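Local coordinates for protein genome packaging NTPase B204 (PDB 4KFU) that is a P-loop ATPase of the FtsK-HerA superfamily that powers the packaging of viral DNA into Sulfolobus turreted icosahedral virus 2, at residues Leu153-Tyr158 with Tyr186-Tyr191; Phe157-Pro162 with Glu178-Leu183. All coordinates share one frame; numbering follows the deposited sequence.

Following the chain from the N terminus, strand 153-156 continues into the loop 157-162, then come helices 162-171 and 174-179, the turn down to Leu183, and finally strand 188-192. Interaction 2 closes the inner loop, bringing 178-183 back to 157-162 around the two helices. Interaction 1 closes the outer one by pairing 153-158 with 186-191. The contacts are therefore nested, not crossed, and they share Phe157 and Tyr158. They also touch directly: Leu183 CD1 packs on Met156 O, and Leu189 CD1 packs on Lys179 CB. Together they tie the helical excursion to the antiparallel edge of the central sheet, with one bound nucleotide analogue touching each contact.

Interaction 1 of 2, residues Leu153-Tyr158 with Tyr186-Tyr191; sequences LIIMFY and YHFLIY. With ACP (phosphomethylphosphonic acid adenylate ester), chain E.
Phe188 places its CB over the centre of one face of the Phe157 ring, 3.9 Å from the centroid, a CH-pi contact. The two side chains run side by side and point the same way, their ring planes oblique at 40°. The Phe188 ring has Tyr186 O at its edge, in plane. Its CG sits between the backbone N and the carbonyl carbon (chi1 54°), a crowded position on the Ile155 side, where the ring's CD2 meets Ile155 CG2 at 3.6 Å. Ile154 CD1 lies at the edge of the Tyr191 ring. One face of the Tyr186 ring is covered by the adenine of a bound ATP analogue, whose C4 is 3.5 Å above the ring centre, and Tyr186 OH comes near the ribose O4'.

The backbones that carry these side chains form an antiparallel ladder. Strand 153-156, the last parallel strand of the P-loop NTPase sheet, bonds on its other edge to strand 6-10, and strand 188-192 begins the antiparallel extension. Ile154 with Tyr191 and Met156 with Leu189 are hydrogen-bonded pairs, each joined by two nearly straight bonds, such as Leu189 N to Met156 O at 2.8 Å; Ile155 and Ile190 form the non-hydrogen-bonded pair between them.

Beta-branched isoleucines suit extended strands: Ile155 and Ile190 align on one side, touching through their CG1 atoms at 4.1 Å, and there Ile155 also packs on Leu20 and Phe25 of helix 17-31. On the other side, the Met156 chain bends at chi3 (-75°) and CE presses tightly on Leu189 CD2, at 3.5 Å; both side chains also touch Ala176 of helix 174-179. Beyond the ladder a water replaces direct pairing, accepting from Tyr158 N and donating to His187 O at 2.7 Å.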
loop_
_atom_site.group_PDB
_atom_site.type_symbol
_atom_site.label_atom_id
_atom_site.label_comp_id
_atom_site.label_asym_id
_atom_site.label_seq_id
_atom_site.Cartn_x
_atom_site.Cartn_y
_atom_site.Cartn_z
ATOM N N LEU A 153 -9.563 0.902 3.707
ATOM C CA LEU A 153 -8.982 0.568 5.003
ATOM C C LEU A 153 -7.734 1.400 5.224
ATOM O O LEU A 153 -6.874 1.497 4.345
ATOM C CB LEU A 153 -8.600 -0.910 5.061
ATOM C CG LEU A 153 -9.732 -1.934 5.167
ATOM C CD1 LEU A 153 -9.167 -3.333 5.353
ATOM C CD2 LEU A 153 -10.674 -1.594 6.314
ATOM N N ILE A 154 -7.623 2.012 6.395
ATOM C CA ILE A 154 -6.402 2.737 6.740
ATOM C C ILE A 154 -5.854 2.165 8.039
ATOM O O ILE A 154 -6.555 2.122 9.059
ATOM C CB ILE A 154 -6.637 4.254 6.874
ATOM C CG1 ILE A 154 -7.294 4.808 5.604
ATOM C CG2 ILE A 154 -5.337 4.975 7.130
ATOM C CD1 ILE A 154 -7.801 6.257 5.760
ATOM N N ILE A 155 -4.604 1.714 7.991
ATOM C CA ILE A 155 -3.962 1.112 9.152
ATOM C C ILE A 155 -2.883 2.054 9.674
ATOM O O ILE A 155 -2.074 2.566 8.896
ATOM C CB ILE A 155 -3.372 -0.278 8.811
ATOM C CG1 ILE A 155 -4.507 -1.264 8.498
ATOM C CG2 ILE A 155 -2.494 -0.789 9.948
ATOM C CD1 ILE A 155 -4.057 -2.659 8.157
ATOM N N MET A 156 -2.887 2.310 10.984
ATOM C CA MET A 156 -1.938 3.257 11.566
ATOM C C MET A 156 -1.238 2.703 12.800
ATOM O O MET A 156 -1.876 2.071 13.654
ATOM C CB MET A 156 -2.662 4.567 11.922
ATOM C CG MET A 156 -3.090 5.365 10.699
ATOM S SD MET A 156 -4.309 6.641 11.070
ATOM C CE MET A 156 -5.762 5.667 11.285
ATOM N N PHE A 157 0.074 2.933 12.884
ATOM C CA PHE A 157 0.846 2.598 14.094
ATOM C C PHE A 157 1.020 3.864 14.931
ATOM O O PHE A 157 0.575 4.938 14.535
ATOM C CB PHE A 157 2.213 2.003 13.733
ATOM C CG PHE A 157 2.127 0.645 13.075
ATOM C CD1 PHE A 157 2.388 -0.513 13.796
ATOM C CD2 PHE A 157 1.757 0.523 11.740
ATOM C CE1 PHE A 157 2.303 -1.784 13.193
ATOM C CE2 PHE A 157 1.672 -0.751 11.122
ATOM C CZ PHE A 157 1.938 -1.899 11.860
ATOM N N TYR A 158 1.691 3.737 16.069
ATOM C CA TYR A 158 1.824 4.828 17.028
ATOM C C TYR A 158 2.307 6.151 16.433
ATOM O O TYR A 158 3.284 6.184 15.682
ATOM C CB TYR A 158 2.776 4.417 18.172
ATOM C CG TYR A 158 3.279 5.605 18.963
ATOM C CD1 TYR A 158 2.515 6.149 19.998
ATOM C CD2 TYR A 158 4.509 6.195 18.675
ATOM C CE1 TYR A 158 2.959 7.261 20.720
ATOM C CE2 TYR A 158 4.968 7.309 19.399
ATOM C CZ TYR A 158 4.190 7.830 20.414
ATOM O OH TYR A 158 4.636 8.936 21.120
ATOM N N TYR A 186 4.207 -2.385 17.854
ATOM C CA TYR A 186 3.630 -3.357 16.918
ATOM C C TYR A 186 2.107 -3.488 16.986
ATOM O O TYR A 186 1.522 -4.229 16.188
ATOM C CB TYR A 186 4.288 -4.727 17.068
ATOM C CG TYR A 186 5.792 -4.680 17.033
ATOM C CD1 TYR A 186 6.466 -3.910 16.092
ATOM C CD2 TYR A 186 6.542 -5.398 17.950
ATOM C CE1 TYR A 186 7.857 -3.864 16.063
ATOM C CE2 TYR A 186 7.935 -5.363 17.924
ATOM C CZ TYR A 186 8.580 -4.594 16.977
ATOM O OH TYR A 186 9.954 -4.543 16.941
ATOM N N HIS A 187 1.465 -2.757 17.903
ATOM C CA HIS A 187 0.007 -2.662 17.907
ATOM C C HIS A 187 -0.398 -1.709 16.793
ATOM O O HIS A 187 0.341 -0.781 16.466
ATOM C CB HIS A 187 -0.515 -2.118 19.247
ATOM C CG HIS A 187 -0.361 -3.070 20.394
ATOM N ND1 HIS A 187 0.865 -3.540 20.814
ATOM C CD2 HIS A 187 -1.281 -3.633 21.208
ATOM C CE1 HIS A 187 0.693 -4.357 21.840
ATOM N NE2 HIS A 187 -0.611 -4.426 22.097
ATOM N N PHE A 188 -1.563 -1.927 16.199
ATOM C CA PHE A 188 -2.038 -1.007 15.165
ATOM C C PHE A 188 -3.542 -0.762 15.200
ATOM O O PHE A 188 -4.324 -1.593 15.669
ATOM C CB PHE A 188 -1.591 -1.455 13.762
ATOM C CG PHE A 188 -1.968 -2.875 13.408
ATOM C CD1 PHE A 188 -1.192 -3.950 13.831
ATOM C CD2 PHE A 188 -3.076 -3.132 12.605
ATOM C CE1 PHE A 188 -1.538 -5.265 13.484
ATOM C CE2 PHE A 188 -3.423 -4.436 12.248
ATOM C CZ PHE A 188 -2.656 -5.505 12.682
ATOM N N LEU A 189 -3.931 0.392 14.678
ATOM C CA LEU A 189 -5.333 0.761 14.556
ATOM C C LEU A 189 -5.810 0.530 13.117
ATOM O O LEU A 189 -5.130 0.884 12.158
ATOM C CB LEU A 189 -5.488 2.239 14.950
ATOM C CG LEU A 189 -6.832 2.943 14.954
ATOM C CD1 LEU A 189 -6.773 4.056 15.978
ATOM C CD2 LEU A 189 -7.172 3.524 13.594
ATOM N N ILE A 190 -6.982 -0.068 12.976
ATOM C CA ILE A 190 -7.567 -0.297 11.667
ATOM C C ILE A 190 -8.839 0.525 11.549
ATOM O O ILE A 190 -9.808 0.264 12.259
ATOM C CB ILE A 190 -7.944 -1.773 11.486
ATOM C CG1 ILE A 190 -6.719 -2.666 11.682
ATOM C CG2 ILE A 190 -8.586 -1.995 10.121
ATOM C CD1 ILE A 190 -7.069 -4.137 11.854
ATOM N N TYR A 191 -8.821 1.518 10.663
ATOM C CA TYR A 191 -9.996 2.328 10.370
ATOM C C TYR A 191 -10.638 1.877 9.072
ATOM O O TYR A 191 -9.996 1.875 8.014
ATOM C CB TYR A 191 -9.624 3.808 10.255
ATOM C CG TYR A 191 -10.804 4.721 10.002
ATOM C CD1 TYR A 191 -11.772 4.933 10.980
ATOM C CD2 TYR A 191 -10.943 5.381 8.794
ATOM C CE1 TYR A 191 -12.860 5.780 10.747
ATOM C CE2 TYR A 191 -12.018 6.225 8.551
ATOM C CZ TYR A 191 -12.972 6.421 9.532
ATOM O OH TYR A 191 -14.039 7.261 9.287
HETATM P PG ACP E . 11.623 0.337 6.968
HETATM O O1G ACP E . 11.454 1.925 7.113
HETATM O O2G ACP E . 10.729 -0.144 5.726
HETATM O O3G ACP E . 13.054 -0.000 6.748
HETATM P PB ACP E . 9.283 -0.711 8.567
HETATM O O1B ACP E . 8.680 -1.296 7.198
HETATM O O2B ACP E . 8.634 0.553 8.959
HETATM C C3B ACP E . 11.080 -0.472 8.495
HETATM P PA ACP E . 9.217 -3.389 9.499
HETATM O O1A ACP E . 10.330 -3.593 8.497
HETATM O O2A ACP E . 7.835 -3.957 9.250
HETATM O O3A ACP E . 9.009 -1.802 9.735
HETATM O "O5'" ACP E . 9.678 -3.983 10.921
HETATM C "C5'" ACP E . 10.902 -3.645 11.570
HETATM C "C4'" ACP E . 11.222 -4.752 12.582
HETATM O "O4'" ACP E . 10.273 -4.839 13.655
HETATM C "C3'" ACP E . 11.235 -6.120 11.918
HETATM O "O3'" ACP E . 12.587 -6.546 11.711
HETATM C "C2'" ACP E . 10.575 -7.063 12.895
HETATM O "O2'" ACP E . 11.608 -7.894 13.411
HETATM C "C1'" ACP E . 10.002 -6.201 14.012
HETATM N N9 ACP E . 8.536 -6.445 14.040
HETATM C C8 ACP E . 7.619 -5.798 13.293
HETATM N N7 ACP E . 6.363 -6.256 13.550
HETATM C C5 ACP E . 6.470 -7.229 14.472
HETATM C C6 ACP E . 5.534 -8.128 15.188
HETATM N N6 ACP E . 4.201 -8.104 14.966
HETATM N N1 ACP E . 6.065 -9.000 16.074
HETATM C C2 ACP E . 7.391 -9.053 16.312
HETATM N N3 ACP E . 8.296 -8.265 15.702
HETATM C C4 ACP E . 7.903 -7.346 14.788
HETATM O O HOH W 1 2.215 1.047 17.248
#

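Interaction 2 of 2, residues Phe157-Pro162 with Glu178-Leu183; sequences FYTREP and EKVKTL. With ACP (phosphomethylphosphonic acid adenylate ester), chain F.
Arg160 grips the backbone carbonyl of Lys181 side-on with two nitrogens: NE lies 2.6 Å from Lys181 O, and NH2 donates to the same oxygen at 3.0 Å. The oxygen is in the guanidinium plane, but both donors come from one face of the carbonyl plane, NH2 well above it. A long side chain is needed here, and Arg160 runs extended from CG to NE (chi3 -178°), crossing the Lys181 side chain at about a right angle; NH2 also bonds a citrate, probably from the crystallisation liquor. A weak bond links Thr159 N to Val180 O. Thr159 OG1 accepts from Glu161 N, an ST turn, and is also hydrogen-bonded to Glu164 OE1 of helix 162-171, whose start Glu161 caps.

Contacts of C-H groups with oxygen supplement these bonds. Tyr158 CA faces Val180 O, and Lys181 CA faces Thr159 O, a buried oxygen without a hydrogen-bond partner. Lys181 O also lies at the edge of the Tyr158 ring, 3.3 Å from CE1.

Aliphatic side chains make the remaining contacts. With Val180 CG1 between the backbone N and the carbonyl carbon (chi1 77°), CG2 is left anti to the N and comes within 3.0 Å of Phe157 O, a tight approach, while CG1 meets Thr159 CG2 at 3.8 Å. Short and branched, Val180 fits against the loop and also touches Leu165 and Ile168 of helix 162-171. Leu183 reaches across to the Phe157-Tyr158 peptide, its CD1 3.6 Å from Phe157 C.

The adenine adds a last bond: N6 of a second ATP analogue donates to Leu183 O at 3.0 Å and lies close to Tyr158 CB. A backbone carbonyl reading an adenine amino group is a common device, and here Tyr158 and Leu183 join Lys184 and Gln185 in this second nucleotide pocket, distinct from the P-loop site.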
loop_
_atom_site.group_PDB
_atom_site.type_symbol
_atom_site.label_atom_id
_atom_site.label_comp_id
_atom_site.label_asym_id
_atom_site.label_seq_id
_atom_site.Cartn_x
_atom_site.Cartn_y
_atom_site.Cartn_z
ATOM N N PHE A 157 0.074 2.933 12.884
ATOM C CA PHE A 157 0.846 2.598 14.094
ATOM C C PHE A 157 1.020 3.864 14.931
ATOM O O PHE A 157 0.575 4.938 14.535
ATOM C CB PHE A 157 2.213 2.003 13.733
ATOM C CG PHE A 157 2.127 0.645 13.075
ATOM C CD1 PHE A 157 2.388 -0.513 13.796
ATOM C CD2 PHE A 157 1.757 0.523 11.740
ATOM C CE1 PHE A 157 2.303 -1.784 13.193
ATOM C CE2 PHE A 157 1.672 -0.751 11.122
ATOM C CZ PHE A 157 1.938 -1.899 11.860
ATOM N N TYR A 158 1.691 3.737 16.069
ATOM C CA TYR A 158 1.824 4.828 17.028
ATOM C C TYR A 158 2.307 6.151 16.433
ATOM O O TYR A 158 3.284 6.184 15.682
ATOM C CB TYR A 158 2.776 4.417 18.172
ATOM C CG TYR A 158 3.279 5.605 18.963
ATOM C CD1 TYR A 158 2.515 6.149 19.998
ATOM C CD2 TYR A 158 4.509 6.195 18.675
ATOM C CE1 TYR A 158 2.959 7.261 20.720
ATOM C CE2 TYR A 158 4.968 7.309 19.399
ATOM C CZ TYR A 158 4.190 7.830 20.414
ATOM O OH TYR A 158 4.636 8.936 21.120
ATOM N N THR A 159 1.633 7.240 16.788
ATOM C CA THR A 159 2.221 8.565 16.640
ATOM C C THR A 159 1.596 9.587 17.582
ATOM O O THR A 159 0.421 9.481 17.929
ATOM C CB THR A 159 2.130 9.088 15.184
ATOM O OG1 THR A 159 2.850 10.323 15.096
ATOM C CG2 THR A 159 0.677 9.314 14.776
ATOM N N ARG A 160 2.395 10.561 18.009
ATOM C CA ARG A 160 1.869 11.740 18.709
ATOM C C ARG A 160 2.382 13.017 18.071
ATOM O O ARG A 160 2.299 14.086 18.666
ATOM C CB ARG A 160 2.226 11.711 20.200
ATOM C CG ARG A 160 1.501 10.628 20.957
ATOM C CD ARG A 160 1.776 10.689 22.437
ATOM N NE ARG A 160 1.098 9.588 23.109
ATOM C CZ ARG A 160 0.843 9.546 24.410
ATOM N NH1 ARG A 160 1.209 10.554 25.191
ATOM N NH2 ARG A 160 0.229 8.492 24.927
ATOM N N GLU A 161 2.901 12.912 16.848
ATOM C CA GLU A 161 3.394 14.098 16.148
ATOM C C GLU A 161 2.212 14.990 15.737
ATOM O O GLU A 161 1.319 14.542 15.025
ATOM C CB GLU A 161 4.239 13.681 14.945
ATOM C CG GLU A 161 5.183 14.758 14.435
ATOM C CD GLU A 161 4.494 15.767 13.532
ATOM O OE1 GLU A 161 3.542 15.377 12.819
ATOM O OE2 GLU A 161 4.897 16.955 13.538
ATOM N N PRO A 162 2.199 16.255 16.208
ATOM C CA PRO A 162 1.042 17.154 16.082
ATOM C C PRO A 162 0.549 17.346 14.648
ATOM O O PRO A 162 -0.662 17.339 14.441
ATOM C CB PRO A 162 1.561 18.483 16.652
ATOM C CG PRO A 162 2.629 18.083 17.598
ATOM C CD PRO A 162 3.293 16.877 16.980
ATOM N N GLU A 178 -7.192 10.370 18.165
ATOM C CA GLU A 178 -7.028 10.201 19.611
ATOM C C GLU A 178 -6.438 8.834 19.951
ATOM O O GLU A 178 -5.582 8.732 20.827
ATOM C CB GLU A 178 -8.356 10.395 20.347
ATOM C CG GLU A 178 -8.168 10.857 21.784
ATOM C CD GLU A 178 -7.329 12.128 21.868
ATOM O OE1 GLU A 178 -7.621 13.090 21.117
ATOM O OE2 GLU A 178 -6.365 12.162 22.670
ATOM N N LYS A 179 -6.889 7.791 19.257
ATOM C CA LYS A 179 -6.517 6.429 19.619
ATOM C C LYS A 179 -5.105 6.024 19.170
ATOM O O LYS A 179 -4.490 5.123 19.745
ATOM C CB LYS A 179 -7.560 5.433 19.103
ATOM C CG LYS A 179 -8.979 5.602 19.709
ATOM C CD LYS A 179 -8.980 5.450 21.221
ATOM C CE LYS A 179 -10.403 5.492 21.824
ATOM N NZ LYS A 179 -10.786 6.835 22.375
ATOM N N VAL A 180 -4.581 6.701 18.152
ATOM C CA VAL A 180 -3.249 6.378 17.634
ATOM C C VAL A 180 -2.151 6.736 18.648
ATOM O O VAL A 180 -1.045 6.149 18.635
ATOM C CB VAL A 180 -3.013 7.069 16.261
ATOM C CG1 VAL A 180 -2.696 8.554 16.438
ATOM C CG2 VAL A 180 -1.909 6.386 15.507
ATOM N N LYS A 181 -2.482 7.659 19.557
ATOM C CA LYS A 181 -1.513 8.221 20.500
ATOM C C LYS A 181 -1.066 7.234 21.572
ATOM O O LYS A 181 -0.001 7.393 22.170
ATOM C CB LYS A 181 -2.098 9.463 21.196
ATOM C CG LYS A 181 -2.504 10.580 20.250
ATOM C CD LYS A 181 -3.039 11.788 21.018
ATOM C CE LYS A 181 -1.925 12.481 21.788
ATOM N NZ LYS A 181 -2.365 13.775 22.402
ATOM N N THR A 182 -1.874 6.209 21.815
ATOM C CA THR A 182 -1.596 5.291 22.914
ATOM C C THR A 182 -1.222 3.873 22.471
ATOM O O THR A 182 -1.104 2.960 23.298
ATOM C CB THR A 182 -2.790 5.248 23.894
ATOM O OG1 THR A 182 -3.990 4.968 23.164
ATOM C CG2 THR A 182 -2.936 6.598 24.613
ATOM N N LEU A 183 -1.013 3.681 21.172
ATOM C CA LEU A 183 -0.671 2.342 20.678
ATOM C C LEU A 183 0.709 1.903 21.155
ATOM O O LEU A 183 1.685 2.662 21.056
ATOM C CB LEU A 183 -0.684 2.323 19.152
ATOM C CG LEU A 183 -2.003 2.656 18.464
ATOM C CD1 LEU A 183 -1.750 2.955 16.985
ATOM C CD2 LEU A 183 -2.973 1.493 18.638
HETATM P PA ACP F . 5.191 0.870 28.654
HETATM O O1A ACP F . 4.025 1.656 28.100
HETATM O O2A ACP F . 5.630 1.110 30.084
HETATM O O3A ACP F . 4.906 -0.711 28.471
HETATM O "O5'" ACP F . 6.455 1.119 27.681
HETATM C "C5'" ACP F . 7.771 0.683 28.031
HETATM C "C4'" ACP F . 8.688 0.977 26.854
HETATM O "O4'" ACP F . 8.019 0.668 25.616
HETATM C "C3'" ACP F . 9.058 2.453 26.794
HETATM O "O3'" ACP F . 10.468 2.564 26.571
HETATM C "C2'" ACP F . 8.384 2.973 25.548
HETATM O "O2'" ACP F . 9.200 3.969 24.936
HETATM C "C1'" ACP F . 8.260 1.727 24.686
HETATM N N9 ACP F . 7.135 1.886 23.743
HETATM C C8 ACP F . 5.879 2.243 24.080
HETATM N N7 ACP F . 5.084 2.322 22.984
HETATM C C5 ACP F . 5.852 2.020 21.919
HETATM C C6 ACP F . 5.643 1.914 20.462
HETATM N N6 ACP F . 4.417 2.163 19.937
HETATM N N1 ACP F . 6.709 1.569 19.692
HETATM C C2 ACP F . 7.928 1.328 20.220
HETATM N N3 ACP F . 8.185 1.402 21.543
HETATM C C4 ACP F . 7.206 1.740 22.421
#